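Local coordinates for extracellular solute-binding protein (Conexibacter woesei, PDB 4P98) that probably binds a small solute, perhaps a nucleoside as in PnrA-type relatives, and delivers it to an ABC transporter in the cell membrane, at residues G162-L167 / A174-T179; N117-T122 / L256-A261; K189-A194 / G215-A220. All blocks are in the same frame, centred on the assembly; numbering follows the deposited sequence.

Contact 1 (G162-L167 / A174-T179)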
loop_
_atom_site.group_PDB
_atom_site.type_symbol
_atom_site.label_atom_id
_atom_site.label_comp_id
_atom_site.label_asym_id
_atom_site.label_seq_id
_atom_site.Cartn_x
_atom_site.Cartn_y
_atom_site.Cartn_z
ATOM N N GLY A 162 4.598 -13.486 2.588
ATOM C CA GLY A 162 3.149 -13.298 2.539
ATOM C C GLY A 162 2.495 -13.827 1.277
ATOM O O GLY A 162 1.486 -14.540 1.342
ATOM N N ILE A 163 3.075 -13.501 0.122
ATOM C CA ILE A 163 2.542 -13.972 -1.157
ATOM C C ILE A 163 2.462 -15.483 -1.177
ATOM O O ILE A 163 1.432 -16.057 -1.560
ATOM C CB ILE A 163 3.409 -13.524 -2.362
ATOM C CG1 ILE A 163 3.341 -12.008 -2.523
ATOM C CG2 ILE A 163 2.924 -14.208 -3.651
ATOM C CD1 ILE A 163 4.260 -11.474 -3.602
ATOM N N ARG A 164 3.557 -16.118 -0.774
ATOM C CA ARG A 164 3.658 -17.567 -0.783
ATOM C C ARG A 164 2.576 -18.171 0.113
ATOM O O ARG A 164 1.893 -19.125 -0.279
ATOM C CB ARG A 164 5.044 -17.993 -0.317
ATOM C CG ARG A 164 5.410 -19.430 -0.639
ATOM C CD ARG A 164 6.768 -19.806 -0.053
ATOM N NE ARG A 164 7.902 -19.277 -0.818
ATOM C CZ ARG A 164 8.521 -19.914 -1.819
ATOM N NH1 ARG A 164 8.127 -21.129 -2.215
ATOM N NH2 ARG A 164 9.547 -19.331 -2.442
ATOM N N ALA A 165 2.410 -17.597 1.301
ATOM C CA ALA A 165 1.411 -18.069 2.254
ATOM C C ALA A 165 -0.021 -17.894 1.760
ATOM O O ALA A 165 -0.842 -18.802 1.894
ATOM C CB ALA A 165 1.599 -17.385 3.607
ATOM N N GLY A 166 -0.326 -16.733 1.192
ATOM C CA GLY A 166 -1.639 -16.479 0.609
ATOM C C GLY A 166 -1.968 -17.432 -0.523
ATOM O O GLY A 166 -3.100 -17.933 -0.631
ATOM N N LEU A 167 -0.970 -17.682 -1.367
ATOM C CA LEU A 167 -1.123 -18.602 -2.490
ATOM C C LEU A 167 -1.347 -20.030 -2.003
ATOM O O LEU A 167 -2.223 -20.721 -2.516
ATOM C CB LEU A 167 0.101 -18.548 -3.410
ATOM C CG LEU A 167 0.067 -19.496 -4.618
ATOM C CD1 LEU A 167 -1.107 -19.171 -5.522
ATOM C CD2 LEU A 167 1.380 -19.373 -5.374
ATOM N N ALA A 174 -0.749 -24.968 -6.432
ATOM C CA ALA A 174 0.009 -24.066 -7.308
ATOM C C ALA A 174 1.496 -24.085 -6.985
ATOM O O ALA A 174 1.888 -24.275 -5.835
ATOM C CB ALA A 174 -0.523 -22.653 -7.218
ATOM N N SER A 175 2.326 -23.913 -8.009
ATOM C CA SER A 175 3.764 -23.803 -7.805
ATOM C C SER A 175 4.148 -22.330 -7.924
ATOM O O SER A 175 3.414 -21.517 -8.506
ATOM C CB SER A 175 4.541 -24.672 -8.794
ATOM O OG SER A 175 4.380 -24.181 -10.101
ATOM N N TYR A 176 5.299 -21.997 -7.365
ATOM C CA TYR A 176 5.673 -20.607 -7.147
ATOM C C TYR A 176 7.178 -20.443 -7.325
ATOM O O TYR A 176 7.959 -21.253 -6.826
ATOM C CB TYR A 176 5.249 -20.188 -5.738
ATOM C CG TYR A 176 5.664 -18.790 -5.325
ATOM C CD1 TYR A 176 4.905 -17.674 -5.670
ATOM C CD2 TYR A 176 6.819 -18.592 -4.584
ATOM C CE1 TYR A 176 5.294 -16.394 -5.276
ATOM C CE2 TYR A 176 7.219 -17.327 -4.197
ATOM C CZ TYR A 176 6.453 -16.241 -4.534
ATOM O OH TYR A 176 6.881 -15.004 -4.130
ATOM N N GLU A 177 7.566 -19.396 -8.047
ATOM C CA GLU A 177 8.968 -19.009 -8.178
ATOM C C GLU A 177 9.035 -17.498 -8.058
ATOM O O GLU A 177 8.105 -16.792 -8.447
ATOM C CB GLU A 177 9.562 -19.452 -9.527
ATOM C CG GLU A 177 11.086 -19.446 -9.545
ATOM C CD GLU A 177 11.696 -19.791 -10.904
ATOM O OE1 GLU A 177 11.020 -20.435 -11.746
ATOM O OE2 GLU A 177 12.871 -19.414 -11.129
ATOM N N GLU A 178 10.136 -17.004 -7.519
ATOM C CA GLU A 178 10.323 -15.569 -7.385
ATOM C C GLU A 178 11.766 -15.180 -7.705
ATOM O O GLU A 178 12.691 -15.989 -7.598
ATOM C CB GLU A 178 9.927 -15.106 -5.981
ATOM C CG GLU A 178 10.907 -15.535 -4.905
ATOM C CD GLU A 178 10.330 -15.493 -3.505
ATOM O OE1 GLU A 178 9.264 -14.883 -3.281
ATOM O OE2 GLU A 178 10.979 -16.070 -2.620
ATOM N N THR A 179 11.930 -13.930 -8.108
ATOM C CA THR A 179 13.225 -13.371 -8.450
ATOM C C THR A 179 13.298 -11.969 -7.886
ATOM O O THR A 179 12.329 -11.209 -7.955
ATOM C CB THR A 179 13.402 -13.291 -9.983
ATOM O OG1 THR A 179 13.339 -14.602 -10.540
ATOM C CG2 THR A 179 14.735 -12.680 -10.360
HETATM O O HOH W 1 8.493 -16.256 -0.724
HETATM O O HOH W 2 9.531 -21.383 -4.631
#
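Ala174 begins the contact by setting its methyl against the end of Leu167, with Ala174 CB 3.9 Å from Leu167 CD1. The chain enters strand 175-180 at this point, just after helix 154-170 has ended, and the two elements run nearly antiparallel as the second half of a beta-alpha-beta unit that starts at strand 144-149. Ser175 points away from the helix, and the next residue, Tyr176, carries most of the contact. Its CG is anti to the backbone N (chi1 176°), which sends the ring toward the helix and between three side chains. On one side Leu167 CD2 lies 3.9 Å from Tyr176 CD1, and further out Ile163 CG2 comes within 3.6 Å of Tyr176 CE1. Across the ring, Arg164 bends at its third torsion (chi3 -77°) and turns a face of its guanidinium to the CD2-CE2 side. Tyr176 CD2 sits over the centre of that face, 3.5 Å from Arg164 CZ, with the two planes 75° apart, so this is not a parallel stack. Water 2 ties the same pair together, accepting from Arg164 NH1 at 2.8 Å and donating to Tyr176 O at 2.7 Å. Glu178 follows on the helix-facing side. Tyr176 OH donates to Glu178 OE1 over 2.5 Å, reaching it from above the carboxylate plane, and His160 also bonds this oxygen. The other oxygen, Glu178 OE2, forms a long salt bridge of 3.6 Å to Arg164 NH2 at the guanidinium edge. One side of the ring thus meets aliphatic groups of the helix while the other meets the guanidinium, and the arginine, histidine and hydroxyl gathered at Glu178 probably favour its ionised form.

Contact 2 (N117-T122 / L256-A261)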
loop_
_atom_site.group_PDB
_atom_site.type_symbol
_atom_site.label_atom_id
_atom_site.label_comp_id
_atom_site.label_asym_id
_atom_site.label_seq_id
_atom_site.Cartn_x
_atom_site.Cartn_y
_atom_site.Cartn_z
ATOM N N ASN A 117 -1.059 15.806 20.425
ATOM C CA ASN A 117 -1.686 16.323 19.221
ATOM C C ASN A 117 -1.324 15.572 17.945
ATOM O O ASN A 117 -1.504 16.106 16.846
ATOM C CB ASN A 117 -1.395 17.828 19.051
ATOM C CG ASN A 117 0.090 18.146 18.918
ATOM O OD1 ASN A 117 0.952 17.387 19.373
ATOM N ND2 ASN A 117 0.393 19.305 18.329
ATOM N N VAL A 118 -0.855 14.332 18.078
ATOM C CA VAL A 118 -0.510 13.531 16.916
ATOM C C VAL A 118 -1.263 12.202 16.940
ATOM O O VAL A 118 -1.300 11.535 17.965
ATOM C CB VAL A 118 1.013 13.244 16.851
ATOM C CG1 VAL A 118 1.363 12.564 15.541
ATOM C CG2 VAL A 118 1.822 14.530 17.040
ATOM N N ASP A 119 -1.879 11.851 15.814
ATOM C CA ASP A 119 -2.404 10.504 15.573
ATOM C C ASP A 119 -1.391 9.736 14.713
ATOM O O ASP A 119 -0.748 10.304 13.814
ATOM C CB ASP A 119 -3.748 10.564 14.820
ATOM C CG ASP A 119 -4.936 10.994 15.686
ATOM O OD1 ASP A 119 -4.799 11.208 16.916
ATOM O OD2 ASP A 119 -6.050 11.095 15.099
ATOM N N GLY A 120 -1.251 8.441 14.976
ATOM C CA GLY A 120 -0.344 7.589 14.227
ATOM C C GLY A 120 -1.024 6.407 13.563
ATOM O O GLY A 120 -2.132 6.005 13.955
ATOM N N TRP A 121 -0.372 5.845 12.549
ATOM C CA TRP A 121 -0.861 4.615 11.942
ATOM C C TRP A 121 0.255 3.742 11.401
ATOM O O TRP A 121 1.402 4.189 11.200
ATOM C CB TRP A 121 -1.927 4.894 10.870
ATOM C CG TRP A 121 -1.419 5.629 9.652
ATOM C CD1 TRP A 121 -1.309 6.989 9.498
ATOM C CD2 TRP A 121 -0.968 5.046 8.422
ATOM N NE1 TRP A 121 -0.813 7.278 8.244
ATOM C CE2 TRP A 121 -0.583 6.100 7.575
ATOM C CE3 TRP A 121 -0.837 3.726 7.963
ATOM C CZ2 TRP A 121 -0.076 5.882 6.282
ATOM C CZ3 TRP A 121 -0.340 3.513 6.669
ATOM C CH2 TRP A 121 0.030 4.588 5.848
ATOM N N THR A 122 -0.105 2.486 11.174
ATOM C CA THR A 122 0.814 1.490 10.679
ATOM C C THR A 122 0.060 0.453 9.827
ATOM O O THR A 122 -1.179 0.416 9.806
ATOM C CB THR A 122 1.557 0.799 11.838
ATOM O OG1 THR A 122 2.624 -0.004 11.322
ATOM C CG2 THR A 122 0.632 -0.073 12.636
ATOM N N LEU A 256 -10.847 14.326 10.538
ATOM C CA LEU A 256 -11.729 15.498 10.440
ATOM C C LEU A 256 -12.789 15.486 11.537
ATOM O O LEU A 256 -13.071 16.514 12.164
ATOM C CB LEU A 256 -12.399 15.556 9.072
ATOM C CG LEU A 256 -11.526 15.683 7.828
ATOM C CD1 LEU A 256 -12.383 16.090 6.641
ATOM C CD2 LEU A 256 -10.370 16.654 8.003
ATOM N N GLU A 257 -13.369 14.318 11.790
ATOM C CA GLU A 257 -14.355 14.190 12.870
ATOM C C GLU A 257 -13.768 14.494 14.244
ATOM O O GLU A 257 -14.402 15.158 15.073
ATOM C CB GLU A 257 -14.997 12.806 12.849
ATOM C CG GLU A 257 -16.066 12.678 11.776
ATOM C CD GLU A 257 -17.270 13.553 12.095
ATOM O OE1 GLU A 257 -18.013 13.228 13.053
ATOM O OE2 GLU A 257 -17.448 14.585 11.426
ATOM N N GLN A 258 -12.559 14.015 14.481
ATOM C CA GLN A 258 -11.861 14.282 15.727
ATOM C C GLN A 258 -11.633 15.770 15.921
ATOM O O GLN A 258 -11.852 16.299 17.007
ATOM C CB GLN A 258 -10.525 13.552 15.759
ATOM C CG GLN A 258 -10.634 12.064 15.963
ATOM C CD GLN A 258 -9.306 11.365 15.732
ATOM O OE1 GLN A 258 -8.282 11.742 16.318
ATOM N NE2 GLN A 258 -9.317 10.340 14.891
ATOM N N ILE A 259 -11.182 16.439 14.865
ATOM C CA ILE A 259 -10.928 17.880 14.931
ATOM C C ILE A 259 -12.239 18.620 15.203
ATOM O O ILE A 259 -12.292 19.501 16.045
ATOM C CB ILE A 259 -10.246 18.363 13.638
ATOM C CG1 ILE A 259 -8.792 17.886 13.634
ATOM C CG2 ILE A 259 -10.309 19.875 13.497
ATOM C CD1 ILE A 259 -8.160 17.906 12.265
ATOM N N ARG A 260 -13.304 18.223 14.518
ATOM C CA ARG A 260 -14.600 18.876 14.690
ATOM C C ARG A 260 -15.179 18.685 16.097
ATOM O O ARG A 260 -15.824 19.589 16.616
ATOM C CB ARG A 260 -15.569 18.424 13.594
ATOM C CG ARG A 260 -15.282 19.121 12.260
ATOM C CD ARG A 260 -15.849 18.398 11.044
ATOM N NE ARG A 260 -15.594 19.165 9.819
ATOM C CZ ARG A 260 -15.548 18.671 8.579
ATOM N NH1 ARG A 260 -15.739 17.383 8.342
ATOM N NH2 ARG A 260 -15.304 19.486 7.556
ATOM N N ALA A 261 -14.912 17.543 16.725
ATOM C CA ALA A 261 -15.420 17.250 18.073
ATOM C C ALA A 261 -14.469 17.668 19.187
ATOM O O ALA A 261 -14.838 17.609 20.346
ATOM C CB ALA A 261 -15.720 15.771 18.213
#
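Asp119 and Gln258 reach for each other from opposite directions, and their first torsions match: in each, CG is anti to the carbonyl carbon and beside the backbone N (chi1 -75° and -73°). Gln258 then runs out straight beyond CG, spanning the gap between helix 249-261 and strand 118-123, whose nearest CA atoms, those of Asp119 and Gln258, stay 10.2 Å apart. The flat ends meet with carboxylate and amide planes turned 38° from one another. As modelled, Asp119 OD2 is 2.6 Å from Gln258 OE1 and 3.4 Å from Gln258 NE2, but the amide is probably turned over, so the identity of the atom facing the carboxylate is doubtful. Both residues are buried, and they alone join the two segments. The second carboxylate oxygen, Asp119 OD1, is secured independently, accepting a hydrogen bond from the backbone N of Arg267, so the acid also ties strand 118-123 to the chain entering strand 268-271. Phe264 packs on Asp119 and on Gln258 alike, and Tyr255, one turn back on the helix, touches Asp119 as well. The contact therefore lies on one face of the six-stranded parallel sheet, where strand 118-123 runs between strands 101-105 and 268-271, and helix 249-261, whose following loop leads into strand 268-271, packs on that face.

Contact 3 (K189-A194 / G215-A220)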
loop_
_atom_site.group_PDB
_atom_site.type_symbol
_atom_site.label_atom_id
_atom_site.label_comp_id
_atom_site.label_asym_id
_atom_site.label_seq_id
_atom_site.Cartn_x
_atom_site.Cartn_y
_atom_site.Cartn_z
ATOM N N LYS A 189 15.560 -4.231 -15.236
ATOM C CA LYS A 189 15.866 -5.507 -14.581
ATOM C C LYS A 189 14.575 -6.235 -14.179
ATOM O O LYS A 189 14.502 -7.457 -14.253
ATOM C CB LYS A 189 16.739 -5.311 -13.347
ATOM C CG LYS A 189 18.193 -5.009 -13.665
ATOM C CD LYS A 189 19.030 -4.928 -12.391
ATOM C CE LYS A 189 20.434 -4.390 -12.669
ATOM N NZ LYS A 189 21.089 -3.881 -11.427
ATOM N N GLU A 190 13.561 -5.475 -13.773
ATOM C CA GLU A 190 12.261 -6.054 -13.429
ATOM C C GLU A 190 11.643 -6.756 -14.629
ATOM O O GLU A 190 11.193 -7.893 -14.523
ATOM C CB GLU A 190 11.306 -4.977 -12.944
ATOM C CG GLU A 190 10.029 -5.537 -12.338
ATOM C CD GLU A 190 9.058 -4.432 -12.039
ATOM O OE1 GLU A 190 9.000 -4.005 -10.866
ATOM O OE2 GLU A 190 8.405 -3.953 -12.993
ATOM N N GLN A 191 11.638 -6.074 -15.772
ATOM C CA GLN A 191 11.190 -6.695 -17.016
ATOM C C GLN A 191 11.935 -8.004 -17.349
ATOM O O GLN A 191 11.293 -9.019 -17.645
ATOM C CB GLN A 191 11.237 -5.707 -18.176
ATOM C CG GLN A 191 10.681 -6.302 -19.465
ATOM C CD GLN A 191 10.331 -5.274 -20.511
ATOM O OE1 GLN A 191 10.456 -4.071 -20.302
ATOM N NE2 GLN A 191 9.863 -5.755 -21.654
ATOM N N GLU A 192 13.265 -7.976 -17.289
ATOM C CA GLU A 192 14.092 -9.154 -17.552
ATOM C C GLU A 192 13.772 -10.314 -16.602
ATOM O O GLU A 192 13.674 -11.473 -17.027
ATOM C CB GLU A 192 15.581 -8.775 -17.439
ATOM C CG GLU A 192 16.044 -7.829 -18.541
ATOM C CD GLU A 192 17.353 -7.105 -18.241
ATOM O OE1 GLU A 192 17.955 -7.295 -17.150
ATOM O OE2 GLU A 192 17.783 -6.327 -19.117
ATOM N N ALA A 193 13.610 -9.999 -15.319
ATOM C CA ALA A 193 13.291 -11.008 -14.311
ATOM C C ALA A 193 11.923 -11.620 -14.602
ATOM O O ALA A 193 11.776 -12.827 -14.569
ATOM C CB ALA A 193 13.328 -10.412 -12.900
ATOM N N ALA A 194 10.941 -10.786 -14.925
ATOM C CA ALA A 194 9.591 -11.275 -15.238
ATOM C C ALA A 194 9.562 -12.170 -16.490
ATOM O O ALA A 194 8.891 -13.210 -16.511
ATOM C CB ALA A 194 8.629 -10.113 -15.376
ATOM N N GLY A 215 4.998 -5.702 -16.097
ATOM C CA GLY A 215 3.799 -5.496 -16.888
ATOM C C GLY A 215 4.056 -5.578 -18.385
ATOM O O GLY A 215 3.259 -6.165 -19.125
ATOM N N GLN A 216 5.172 -4.999 -18.820
ATOM C CA GLN A 216 5.602 -5.119 -20.211
ATOM C C GLN A 216 5.829 -6.571 -20.602
ATOM O O GLN A 216 5.397 -7.016 -21.675
ATOM C CB GLN A 216 6.902 -4.338 -20.445
ATOM C CG GLN A 216 6.711 -2.844 -20.392
ATOM C CD GLN A 216 6.070 -2.298 -21.656
ATOM O OE1 GLN A 216 6.252 -2.845 -22.752
ATOM N NE2 GLN A 216 5.323 -1.211 -21.514
ATOM N N ALA A 217 6.528 -7.308 -19.749
ATOM C CA ALA A 217 6.816 -8.710 -20.022
ATOM C C ALA A 217 5.525 -9.523 -20.109
ATOM O O ALA A 217 5.390 -10.425 -20.948
ATOM C CB ALA A 217 7.726 -9.282 -18.945
ATOM N N ALA A 218 4.593 -9.209 -19.219
ATOM C CA ALA A 218 3.291 -9.861 -19.192
ATOM C C ALA A 218 2.506 -9.627 -20.488
ATOM O O ALA A 218 1.914 -10.551 -21.037
ATOM C CB ALA A 218 2.489 -9.362 -17.996
ATOM N N VAL A 219 2.491 -8.387 -20.959
ATOM C CA VAL A 219 1.811 -8.058 -22.212
ATOM C C VAL A 219 2.420 -8.865 -23.370
ATOM O O VAL A 219 1.694 -9.398 -24.206
ATOM C CB VAL A 219 1.852 -6.542 -22.507
ATOM C CG1 VAL A 219 1.399 -6.236 -23.935
ATOM C CG2 VAL A 219 0.985 -5.776 -21.508
ATOM N N ALA A 220 3.745 -8.962 -23.411
ATOM C CA ALA A 220 4.424 -9.703 -24.484
ATOM C C ALA A 220 4.024 -11.188 -24.486
ATOM O O ALA A 220 3.908 -11.819 -25.549
ATOM C CB ALA A 220 5.937 -9.550 -24.356
HETATM O O HOH W 3 8.635 -4.053 -23.556
#
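Ala194 and Ala217 provide the apolar part of this contact: the Ala217 methyl points at the flank of the Ala194 methyl, with Ala194 CB 3.8 Å from Ala217 CB. Ala217 CB also rests at 3.8 Å from the backbone oxygen Gln191 O, so one side chain meets both a methyl and the backbone of the other helix where the CA atoms come closest. Such short side chains permit a close approach, the two axes coming within 8.2 Å at a crossing angle of -39°. These are neighbouring helices on one face of the five-stranded parallel sheet of a Rossmann-like lobe, as in periplasmic binding proteins: helix 187-199 belongs to the crossover from strand 175-180 to strand 205-207, and helix 212-221 leads from strand 205-207 toward strand 225-226. Val148 of strand 144-149 touches Ala194. The remaining contacts are polar or mixed. Gln191, with CG anti to the backbone N (chi1 -176°) and the chain extended beyond, stretches across to the second helix and lays its amide alongside Gln216, Gln191 NE2 coming 3.5 Å from Gln216 CB. Gln216 bends at its second torsion (chi2 -77°), and water 3 bridges the two ends, accepting from Gln191 NE2 at 2.8 Å and donating to Gln216 OE1 at 2.8 Å. With an alanine in place of Gln191, the water would probably lose its anchor on helix 187-199 and the Gln216 amide would be freer to turn. Glu190 accepts hydrogen bonds from the backbone N atoms of Gly211 and Leu214 at the start of helix 212-221, where its charge is probably favourable.

Contacts 1 and 3 belong to the same lobe and share its five-stranded sheet, their centres about 18 Å apart. Strand 175-180 joins them: Tyr176 faces helix 154-170, while Thr179 CG2 touches Ala193 CB at 3.7 Å on the helix of contact 3. Contact 2 belongs to the other, six-stranded sheet, on the far side of the chain's centre, its centre about 37 Å from that of contact 1 and 42 Å from that of contact 3. It is fully buried yet rests on a single polar pair. The other two are partly buried, each grading from apolar groups to a polar margin with bridging water, charged in contact 1 but amide-lined in contact 3.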